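Local structure of nucleoporin NUP82 (Chaetomium thermophilum, 5CWW) at residues T111-A114 / D115-Q119; A130-S134 / H135-I139; L217-L221 / K222-D226; R262-G265 / G266-M270. The protein probably serves as a structural component of the nuclear pore complex and docking partner for transport factors, here represented by its N-terminal, probably beta-propeller, domain. One frame throughout, in Å; residues are numbered along the deposited sequence. Where two conformers were deposited one is given.

In the fold
The four contacts lie on or beside successive antiparallel sheets, consistent with the blades of a beta-propeller, and follow one another along the chain. Contact 1 is the connection into the sheet that holds contact 2, and these two touch: Arg118 N lies 2.6 Å from Leu132 O and Gln119 O 2.9 Å from Leu132 N, probable hydrogen bonds that lock the connection to the hairpin. Contact 3 closes the next sheet, its centre about 22 Å from that of contact 2. Contact 4, in the loop joining strands 254-258 and 272-276, lies across the chain's centre from contacts 1 and 2, with nearest atoms about 17 Å from each; the nearest atoms of contacts 3 and 4 are about 10 Å apart.

Contact 1 (T111-A114 / D115-Q119); sequences TPVA and DDIRQ
Two flat groups of Asp115 are engaged in different ways. Its main-chain carbonyl is touched by a methyl of Val113, with Val113 CG2 3.4 Å from Asp115 O, while its carboxylate turns to its own neighbour: Asp116 N donates to Asp115 OD1 over 2.6 Å, meeting the oxygen on its anti side and 23° out of the carboxylate plane. With CG roughly anti to the backbone N (chi1 -155°), the carboxylate swings to the side of the carbonyl carbon, from where OD1 can reach the next amide. A valine here would probably leave Asp116 N without this acceptor. Aspartate suits the place because its short carboxylate reaches the amide of the next residue while staying at the partly exposed surface.

The apolar side of the bend is looser. Val113 CG2, set between the backbone N and carbonyl carbon of its residue, also faces Ile117 CG1 at 4.2 Å, and Thr111 CG2 stands 4.4 Å from Ile117 CD1. Val113 and Ile117 are buried, and Ile64 touches both Thr111 and Ile117. The hydroxyl of Thr111 is bonded to Lys62 O and takes a weak bond from Val113 N. The segment thus links edge strand 106-110 of one propeller blade to strand 119-122 of the next, which it enters through a classic beta bulge, Arg118 and Gln119 both facing Leu132.

Contact 2 (A130-S134 / H135-I139); sequences AVLTS and HTVHI
Thr133 reaches across the end of a beta hairpin to Thr136, and its side chain can be traced atom by atom. CB and the CG2 branch both border Thr136 OG1, at modelled distances of 3.3 and 3.2 Å. At the polar tip, Thr133 OG1 sits between its own backbone N and carbonyl carbon (chi1 62°), which turns it inward to accept from Thr136 N at 2.8 Å and, weakly, from His135 N. It also meets Thr136 OG1, but the modelled separation of these two hydroxyl oxygens, 2.3 Å, is too short to trust, which makes the other approaches to Thr136 OG1 doubtful too; the bond from Thr136 N is the sounder link. Threonine suits both positions because it offers a hydroxyl inside the turn and tolerates extended backbone on leaving it.

At the apex, Ser134 OG approaches the His135 ring edge-on, in its plane, and is hydrogen-bonded to ND1 at 3.0 Å. An alanine in place of His135 would probably leave the Ser134 hydroxyl without this partner and free to rotate.

Behind the turn the strands pair antiparallel. Val131 and His138 form a hydrogen-bonded pair, with Val131 N to His138 O at 2.7 Å and His138 N to Val131 O at 2.8 Å. On the other face Leu132 and Val137 lie side by side, packed against Val175 of the following blade. The chemistry is therefore divided: Ala130, Leu132, Val137 and Ile139 make one face apolar, whereas the other carries Val131 and His138, with a water linking Val131 O, Thr136 OG1 and His138 ND1.

Contact 3 (L217-L221 / K222-D226); sequences LAIDL and KKLAD
Asp220 is the N-cap of the short helix 221-225, which follows directly on strand 217-220, the edge strand of a propeller blade, and the carboxylate of Asp220 forms a salt-bridge network with Lys222 and Lys223. The capping bond runs from Lys222 N to Asp220 OD1, 3.1 Å. Aspartate is well suited here: a short acceptor can reach forward to a first-turn amide, and its negative charge probably interacts favourably with the helix N-terminus.

Among the ionic contacts, Lys222 bends at chi3 and chi4 (-58° and -55°), curling its ammonium back to Asp220 OD1 at 2.8 Å. Lys223 NZ reaches Asp220 OD2 on the anti side, though this lysine has two deposited conformers and the bridge is correspondingly less certain. Each ammonium has a further acceptor, Asp196 O for Lys222 and Gly235 O for Lys223.

Main-chain bonds start the helix: Leu224 N to Asp220 O at 3.1 Å, and Ala225 N to Leu221 O at 2.8 Å. The apolar contacts lie on the buried side, where Leu224 CD2 meets Ile219 CG2 at 4.1 Å and Leu221 CD2 at 4.2 Å, beside Leu284. Back at the cap, Lys222 N and Lys222 NZ approach Asp220 OD1 from opposite faces of the carboxylate plane.

Contact 4 (R262-G265 / G266-M270); sequences RDSG and GWAPM
Gly265 O accepts one hydrogen bond across the bend, from Ala268 N over 3.2 Å. The donor is tilted 26° out of the carbonyl plane, and this bond closes a type II' beta turn from Gly265 to Ala268. Two carbons stand beside the same oxygen: the methyl Ala268 CB is equally near to Gly265 O, at 3.2 Å, and Pro269 CD comes to 3.6 Å.

The second position of the turn explains the residue chosen there. Gly266 has a phi of 56° with a psi of -142°, a backbone shape that a residue without CB adopts most easily. Trp267 follows at the third position; its CB points away from the turn, and the indole meets the ring of Trp333 and packs on Leu302 of helix 298-315.

Ser264, Ala268 and Pro269 pack together beside the bend. Ser264 CB rests against Ala268 CB at 3.6 Å, close quarters in which a lone methyl fits, and Pro269 CG lies 3.5 Å from Ser264 O. Proline has no N-H to place, which fits a position where its ring carbons face two backbone carbonyls. Ala268 and Pro269 form a brief 3-10 segment, and Met270 N returns to Trp267 O at 2.9 Å; that oxygen is bonded to Thr271 OG1 as well. The loop leads from strand 254-258 to strand 272-276 of one blade. Its chemistry implies a turn closed by one main-chain bond and made possible by glycine, with the packing of Trp267 and Met270 on the neighbouring helices as a further tie.

Contact 1 (T111-A114 / D115-Q119)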
loop_
_atom_site.group_PDB
_atom_site.type_symbol
_atom_site.label_atom_id
_atom_site.label_comp_id
_atom_site.label_asym_id
_atom_site.label_seq_id
_atom_site.Cartn_x
_atom_site.Cartn_y
_atom_site.Cartn_z
ATOM N N THR B 111 -25.774 -6.162 -4.413
ATOM C CA THR B 111 -25.044 -4.987 -3.954
ATOM C C THR B 111 -25.425 -3.768 -4.788
ATOM O O THR B 111 -25.982 -3.909 -5.876
ATOM C CB THR B 111 -23.519 -5.200 -4.043
ATOM O OG1 THR B 111 -23.101 -5.092 -5.407
ATOM C CG2 THR B 111 -23.126 -6.568 -3.503
ATOM N N PRO B 112 -25.130 -2.563 -4.274
ATOM C CA PRO B 112 -25.431 -1.330 -5.007
ATOM C C PRO B 112 -24.292 -0.856 -5.913
ATOM O O PRO B 112 -24.358 0.268 -6.412
ATOM C CB PRO B 112 -25.677 -0.327 -3.881
ATOM C CG PRO B 112 -24.748 -0.774 -2.805
ATOM C CD PRO B 112 -24.694 -2.281 -2.894
ATOM N N VAL B 113 -23.273 -1.685 -6.127
ATOM C CA VAL B 113 -22.142 -1.275 -6.956
ATOM C C VAL B 113 -22.584 -1.036 -8.400
ATOM O O VAL B 113 -23.585 -1.593 -8.849
ATOM C CB VAL B 113 -21.004 -2.322 -6.936
ATOM C CG1 VAL B 113 -20.467 -2.492 -5.514
ATOM C CG2 VAL B 113 -21.467 -3.654 -7.536
ATOM N N ALA B 114 -21.830 -0.205 -9.115
ATOM C CA ALA B 114 -22.144 0.138 -10.498
ATOM C C ALA B 114 -21.159 -0.501 -11.474
ATOM O O ALA B 114 -21.258 -0.300 -12.684
ATOM C CB ALA B 114 -22.152 1.648 -10.674
ATOM N N ASP B 115 -20.214 -1.271 -10.944
ATOM C CA ASP B 115 -19.236 -1.964 -11.775
ATOM C C ASP B 115 -18.808 -3.262 -11.101
ATOM O O ASP B 115 -19.069 -3.465 -9.917
ATOM C CB ASP B 115 -18.021 -1.069 -12.032
ATOM C CG ASP B 115 -17.281 -1.431 -13.308
ATOM O OD1 ASP B 115 -17.429 -2.577 -13.786
ATOM O OD2 ASP B 115 -16.547 -0.568 -13.833
ATOM N N ASP B 116 -18.153 -4.137 -11.861
ATOM C CA ASP B 116 -17.722 -5.434 -11.350
ATOM C C ASP B 116 -16.860 -5.286 -10.102
ATOM O O ASP B 116 -15.943 -4.464 -10.062
ATOM C CB ASP B 116 -16.947 -6.201 -12.424
ATOM C CG ASP B 116 -17.809 -6.577 -13.610
ATOM O OD1 ASP B 116 -19.005 -6.881 -13.410
ATOM O OD2 ASP B 116 -17.290 -6.569 -14.745
ATOM N N ILE B 117 -17.164 -6.082 -9.084
ATOM C CA ILE B 117 -16.380 -6.079 -7.857
ATOM C C ILE B 117 -14.968 -6.585 -8.139
ATOM O O ILE B 117 -14.780 -7.556 -8.872
ATOM C CB ILE B 117 -17.042 -6.946 -6.768
ATOM C CG1 ILE B 117 -18.417 -6.374 -6.412
ATOM C CG2 ILE B 117 -16.161 -7.019 -5.521
ATOM C CD1 ILE B 117 -19.251 -7.268 -5.519
ATOM N N ARG B 118 -13.984 -5.924 -7.540
ATOM C CA ARG B 118 -12.580 -6.262 -7.747
ATOM C C ARG B 118 -11.971 -6.888 -6.501
ATOM O O ARG B 118 -11.155 -7.807 -6.597
ATOM C CB ARG B 118 -11.786 -5.017 -8.145
ATOM C CG ARG B 118 -12.158 -4.446 -9.505
ATOM C CD ARG B 118 -11.601 -5.293 -10.635
ATOM N NE ARG B 118 -11.955 -4.755 -11.946
ATOM C CZ ARG B 118 -11.303 -3.767 -12.554
ATOM N NH1 ARG B 118 -10.257 -3.194 -11.974
ATOM N NH2 ARG B 118 -11.701 -3.350 -13.747
ATOM N N GLN B 119 -12.366 -6.385 -5.334
ATOM C CA GLN B 119 -11.785 -6.839 -4.075
ATOM C C GLN B 119 -12.812 -6.937 -2.953
ATOM O O GLN B 119 -13.697 -6.086 -2.825
ATOM C CB GLN B 119 -10.662 -5.896 -3.634
ATOM C CG GLN B 119 -9.601 -5.619 -4.685
ATOM C CD GLN B 119 -8.378 -4.937 -4.100
ATOM O OE1 GLN B 119 -7.821 -5.387 -3.098
ATOM N NE2 GLN B 119 -7.962 -3.835 -4.718
#

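Contact 2 (A130-S134 / H135-I139)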
loop_
_atom_site.group_PDB
_atom_site.type_symbol
_atom_site.label_atom_id
_atom_site.label_comp_id
_atom_site.label_asym_id
_atom_site.label_seq_id
_atom_site.Cartn_x
_atom_site.Cartn_y
_atom_site.Cartn_z
ATOM N N ALA B 130 -15.371 -4.901 3.376
ATOM C CA ALA B 130 -15.081 -3.846 2.413
ATOM C C ALA B 130 -15.244 -4.384 0.996
ATOM O O ALA B 130 -14.702 -5.439 0.663
ATOM C CB ALA B 130 -13.678 -3.301 2.621
ATOM N N VAL B 131 -15.996 -3.656 0.173
ATOM C CA VAL B 131 -16.325 -4.084 -1.184
ATOM C C VAL B 131 -15.847 -3.053 -2.200
ATOM O O VAL B 131 -16.377 -1.942 -2.266
ATOM C CB VAL B 131 -17.843 -4.298 -1.357
ATOM C CG1 VAL B 131 -18.161 -4.810 -2.758
ATOM C CG2 VAL B 131 -18.364 -5.267 -0.307
ATOM N N LEU B 132 -14.847 -3.431 -2.989
ATOM C CA LEU B 132 -14.186 -2.509 -3.906
ATOM C C LEU B 132 -14.465 -2.811 -5.370
ATOM O O LEU B 132 -14.370 -3.955 -5.815
ATOM C CB LEU B 132 -12.673 -2.531 -3.685
ATOM C CG LEU B 132 -12.106 -1.748 -2.503
ATOM C CD1 LEU B 132 -12.552 -2.338 -1.175
ATOM C CD2 LEU B 132 -10.586 -1.711 -2.596
ATOM N N THR B 133 -14.824 -1.766 -6.106
ATOM C CA THR B 133 -14.761 -1.782 -7.558
ATOM C C THR B 133 -13.410 -1.174 -7.914
ATOM O O THR B 133 -12.529 -1.083 -7.059
ATOM C CB THR B 133 -15.910 -0.993 -8.207
ATOM O OG1 THR B 133 -15.835 0.381 -7.810
ATOM C CG2 THR B 133 -17.255 -1.566 -7.787
ATOM N N SER B 134 -13.241 -0.747 -9.158
ATOM C CA SER B 134 -12.003 -0.088 -9.549
ATOM C C SER B 134 -11.832 1.251 -8.828
ATOM O O SER B 134 -10.711 1.639 -8.491
ATOM C CB SER B 134 -11.965 0.120 -11.064
ATOM O OG SER B 134 -13.115 0.813 -11.515
ATOM N N HIS B 135 -12.945 1.940 -8.577
ATOM C CA HIS B 135 -12.908 3.292 -8.017
ATOM C C HIS B 135 -13.739 3.473 -6.745
ATOM O O HIS B 135 -13.463 4.373 -5.951
ATOM C CB HIS B 135 -13.384 4.303 -9.061
ATOM C CG HIS B 135 -12.403 4.538 -10.167
ATOM N ND1 HIS B 135 -12.149 3.608 -11.151
ATOM C CD2 HIS B 135 -11.611 5.601 -10.441
ATOM C CE1 HIS B 135 -11.244 4.088 -11.985
ATOM N NE2 HIS B 135 -10.901 5.297 -11.577
ATOM N N THR B 136 -14.753 2.633 -6.555
ATOM C CA THR B 136 -15.701 2.819 -5.458
ATOM C C THR B 136 -15.456 1.857 -4.302
ATOM O O THR B 136 -14.845 0.802 -4.476
ATOM C CB THR B 136 -17.160 2.647 -5.939
ATOM O OG1 THR B 136 -17.384 1.287 -6.337
ATOM C CG2 THR B 136 -17.451 3.575 -7.113
ATOM N N VAL B 137 -15.935 2.242 -3.122
ATOM C CA VAL B 137 -15.798 1.426 -1.921
ATOM C C VAL B 137 -17.111 1.406 -1.145
ATOM O O VAL B 137 -17.630 2.456 -0.760
ATOM C CB VAL B 137 -14.676 1.947 -0.999
ATOM C CG1 VAL B 137 -14.505 1.035 0.213
ATOM C CG2 VAL B 137 -13.364 2.061 -1.759
ATOM N N HIS B 138 -17.644 0.207 -0.927
ATOM C CA HIS B 138 -18.815 0.022 -0.078
ATOM C C HIS B 138 -18.458 -0.835 1.131
ATOM O O HIS B 138 -17.631 -1.740 1.034
ATOM C CB HIS B 138 -19.959 -0.629 -0.852
ATOM C CG HIS B 138 -20.572 0.258 -1.888
ATOM N ND1 HIS B 138 -19.992 0.480 -3.119
ATOM C CD2 HIS B 138 -21.718 0.981 -1.877
ATOM C CE1 HIS B 138 -20.754 1.298 -3.821
ATOM N NE2 HIS B 138 -21.807 1.617 -3.090
ATOM N N ILE B 139 -19.088 -0.541 2.264
ATOM C CA ILE B 139 -18.925 -1.339 3.472
ATOM C C ILE B 139 -20.203 -2.119 3.733
ATOM O O ILE B 139 -21.263 -1.533 3.959
ATOM C CB ILE B 139 -18.600 -0.470 4.700
ATOM C CG1 ILE B 139 -17.394 0.432 4.420
ATOM C CG2 ILE B 139 -18.357 -1.348 5.929
ATOM C CD1 ILE B 139 -16.130 -0.311 4.052
HETATM O O HOH W 1 -17.841 -0.595 -4.324
#

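Contact 3 (L217-L221 / K222-D226)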
loop_
_atom_site.group_PDB
_atom_site.type_symbol
_atom_site.label_atom_id
_atom_site.label_comp_id
_atom_site.label_asym_id
_atom_site.label_seq_id
_atom_site.Cartn_x
_atom_site.Cartn_y
_atom_site.Cartn_z
ATOM N N LEU B 217 -8.497 11.126 8.681
ATOM C CA LEU B 217 -7.160 11.542 8.267
ATOM C C LEU B 217 -6.983 11.305 6.773
ATOM O O LEU B 217 -7.394 10.269 6.250
ATOM C CB LEU B 217 -6.088 10.779 9.050
ATOM C CG LEU B 217 -4.632 11.202 8.844
ATOM C CD1 LEU B 217 -4.394 12.617 9.353
ATOM C CD2 LEU B 217 -3.691 10.220 9.532
ATOM N N ALA B 218 -6.381 12.273 6.093
ATOM C CA ALA B 218 -6.139 12.181 4.658
ATOM C C ALA B 218 -4.758 12.732 4.352
ATOM O O ALA B 218 -4.477 13.898 4.623
ATOM C CB ALA B 218 -7.202 12.933 3.878
ATOM N N ILE B 219 -3.902 11.888 3.784
ATOM C CA ILE B 219 -2.510 12.243 3.540
ATOM C C ILE B 219 -2.163 12.102 2.065
ATOM O O ILE B 219 -2.288 11.019 1.494
ATOM C CB ILE B 219 -1.545 11.355 4.357
ATOM C CG1 ILE B 219 -1.907 11.390 5.845
ATOM C CG2 ILE B 219 -0.098 11.807 4.151
ATOM C CD1 ILE B 219 -1.226 10.311 6.663
ATOM N N ASP B 220 -1.711 13.193 1.460
ATOM C CA ASP B 220 -1.173 13.150 0.107
ATOM C C ASP B 220 0.326 12.880 0.184
ATOM O O ASP B 220 1.113 13.778 0.486
ATOM C CB ASP B 220 -1.451 14.462 -0.628
ATOM C CG ASP B 220 -1.141 14.384 -2.113
ATOM O OD1 ASP B 220 -0.446 13.436 -2.541
ATOM O OD2 ASP B 220 -1.592 15.282 -2.856
ATOM N N LEU B 221 0.713 11.637 -0.086
ATOM C CA LEU B 221 2.115 11.233 -0.014
ATOM C C LEU B 221 3.010 12.040 -0.955
ATOM O O LEU B 221 4.202 12.203 -0.693
ATOM C CB LEU B 221 2.251 9.740 -0.321
ATOM C CG LEU B 221 1.453 8.802 0.590
ATOM C CD1 LEU B 221 1.708 7.348 0.223
ATOM C CD2 LEU B 221 1.771 9.041 2.054
ATOM N N LYS B 222 2.436 12.545 -2.042
ATOM C CA LYS B 222 3.202 13.314 -3.019
ATOM C C LYS B 222 3.623 14.666 -2.443
ATOM O O LYS B 222 4.692 15.178 -2.772
ATOM C CB LYS B 222 2.392 13.504 -4.301
ATOM C CG LYS B 222 1.959 12.192 -4.947
ATOM C CD LYS B 222 1.299 12.414 -6.302
ATOM C CE LYS B 222 0.076 13.323 -6.201
ATOM N NZ LYS B 222 -0.917 12.810 -5.212
ATOM N N LYS B 223 2.781 15.240 -1.589
ATOM C CA LYS B 223 3.134 16.464 -0.879
ATOM C C LYS B 223 4.139 16.142 0.221
ATOM O O LYS B 223 5.155 16.820 0.372
ATOM C CB LYS B 223 1.897 17.134 -0.273
ATOM C CG LYS B 223 0.810 17.513 -1.273
ATOM C CD LYS B 223 -0.267 18.362 -0.603
ATOM C CE LYS B 223 -1.402 18.722 -1.557
ATOM N NZ LYS B 223 -2.384 17.611 -1.729
ATOM N N LEU B 224 3.842 15.091 0.980
ATOM C CA LEU B 224 4.670 14.680 2.106
ATOM C C LEU B 224 6.099 14.324 1.698
ATOM O O LEU B 224 7.049 14.637 2.417
ATOM C CB LEU B 224 4.021 13.483 2.805
ATOM C CG LEU B 224 4.745 12.893 4.015
ATOM C CD1 LEU B 224 4.882 13.919 5.122
ATOM C CD2 LEU B 224 3.996 11.669 4.508
ATOM N N ALA B 225 6.246 13.690 0.539
ATOM C CA ALA B 225 7.555 13.227 0.080
ATOM C C ALA B 225 8.534 14.383 -0.094
ATOM O O ALA B 225 9.735 14.226 0.122
ATOM C CB ALA B 225 7.415 12.459 -1.230
ATOM N N ASP B 226 8.012 15.545 -0.471
ATOM C CA ASP B 226 8.848 16.689 -0.819
ATOM C C ASP B 226 8.831 17.766 0.264
ATOM O O ASP B 226 9.430 18.826 0.103
ATOM C CB ASP B 226 8.389 17.278 -2.153
ATOM C CG ASP B 226 8.412 16.256 -3.273
ATOM O OD1 ASP B 226 9.407 15.506 -3.373
ATOM O OD2 ASP B 226 7.433 16.196 -4.046
#

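Contact 4 (R262-G265 / G266-M270)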
loop_
_atom_site.group_PDB
_atom_site.type_symbol
_atom_site.label_atom_id
_atom_site.label_comp_id
_atom_site.label_asym_id
_atom_site.label_seq_id
_atom_site.Cartn_x
_atom_site.Cartn_y
_atom_site.Cartn_z
ATOM N N ARG B 262 -0.660 -9.156 11.927
ATOM C CA ARG B 262 -0.773 -8.747 13.323
ATOM C C ARG B 262 -0.032 -9.739 14.211
ATOM O O ARG B 262 0.706 -10.592 13.718
ATOM C CB ARG B 262 -2.235 -8.634 13.762
ATOM C CG ARG B 262 -2.468 -7.543 14.811
ATOM C CD ARG B 262 -3.681 -7.824 15.686
ATOM N NE ARG B 262 -3.842 -6.812 16.728
ATOM C CZ ARG B 262 -4.837 -6.790 17.611
ATOM N NH1 ARG B 262 -5.775 -7.728 17.588
ATOM N NH2 ARG B 262 -4.898 -5.825 18.519
ATOM N N ASP B 263 -0.236 -9.621 15.518
ATOM C CA ASP B 263 0.614 -10.286 16.498
ATOM C C ASP B 263 2.067 -9.838 16.310
ATOM O O ASP B 263 2.995 -10.523 16.736
ATOM C CB ASP B 263 0.500 -11.809 16.381
ATOM C CG ASP B 263 -0.940 -12.282 16.313
ATOM O OD1 ASP B 263 -1.836 -11.540 16.768
ATOM O OD2 ASP B 263 -1.176 -13.396 15.798
ATOM N N SER B 264 2.253 -8.682 15.672
ATOM C CA SER B 264 3.583 -8.128 15.448
ATOM C C SER B 264 3.936 -7.172 16.572
ATOM O O SER B 264 3.060 -6.538 17.154
ATOM C CB SER B 264 3.660 -7.408 14.101
ATOM O OG SER B 264 3.424 -8.302 13.029
ATOM N N GLY B 265 5.226 -7.072 16.868
ATOM C CA GLY B 265 5.702 -6.228 17.947
ATOM C C GLY B 265 6.345 -4.962 17.429
ATOM O O GLY B 265 6.335 -4.691 16.226
ATOM N N GLY B 266 6.906 -4.186 18.348
ATOM C CA GLY B 266 7.552 -2.937 18.001
ATOM C C GLY B 266 6.634 -2.003 17.245
ATOM O O GLY B 266 5.439 -1.912 17.531
ATOM N N TRP B 267 7.201 -1.309 16.267
ATOM C CA TRP B 267 6.464 -0.319 15.497
ATOM C C TRP B 267 5.650 -0.938 14.364
ATOM O O TRP B 267 4.900 -0.236 13.686
ATOM C CB TRP B 267 7.430 0.709 14.917
ATOM C CG TRP B 267 8.165 1.502 15.948
ATOM C CD1 TRP B 267 9.464 1.341 16.335
ATOM C CD2 TRP B 267 7.646 2.589 16.724
ATOM N NE1 TRP B 267 9.785 2.261 17.304
ATOM C CE2 TRP B 267 8.686 3.038 17.560
ATOM C CE3 TRP B 267 6.402 3.223 16.793
ATOM C CZ2 TRP B 267 8.521 4.093 18.455
ATOM C CZ3 TRP B 267 6.239 4.269 17.683
ATOM C CH2 TRP B 267 7.293 4.695 18.500
ATOM N N ALA B 268 5.808 -2.242 14.160
ATOM C CA ALA B 268 5.203 -2.930 13.019
ATOM C C ALA B 268 3.695 -2.688 12.879
ATOM O O ALA B 268 3.219 -2.376 11.789
ATOM C CB ALA B 268 5.483 -4.428 13.111
ATOM N N PRO B 269 2.933 -2.814 13.976
ATOM C CA PRO B 269 1.485 -2.652 13.784
ATOM C C PRO B 269 1.035 -1.201 13.570
ATOM O O PRO B 269 -0.159 -0.981 13.376
ATOM C CB PRO B 269 0.886 -3.224 15.075
ATOM C CG PRO B 269 2.023 -3.407 16.043
ATOM C CD PRO B 269 3.302 -2.991 15.390
ATOM N N MET B 270 1.963 -0.245 13.594
ATOM C CA MET B 270 1.655 1.146 13.251
ATOM C C MET B 270 2.345 1.566 11.961
ATOM O O MET B 270 2.427 2.757 11.660
ATOM C CB MET B 270 2.093 2.102 14.360
ATOM C CG MET B 270 1.650 1.717 15.739
ATOM S SD MET B 270 2.316 2.855 16.959
ATOM C CE MET B 270 1.976 1.929 18.453
#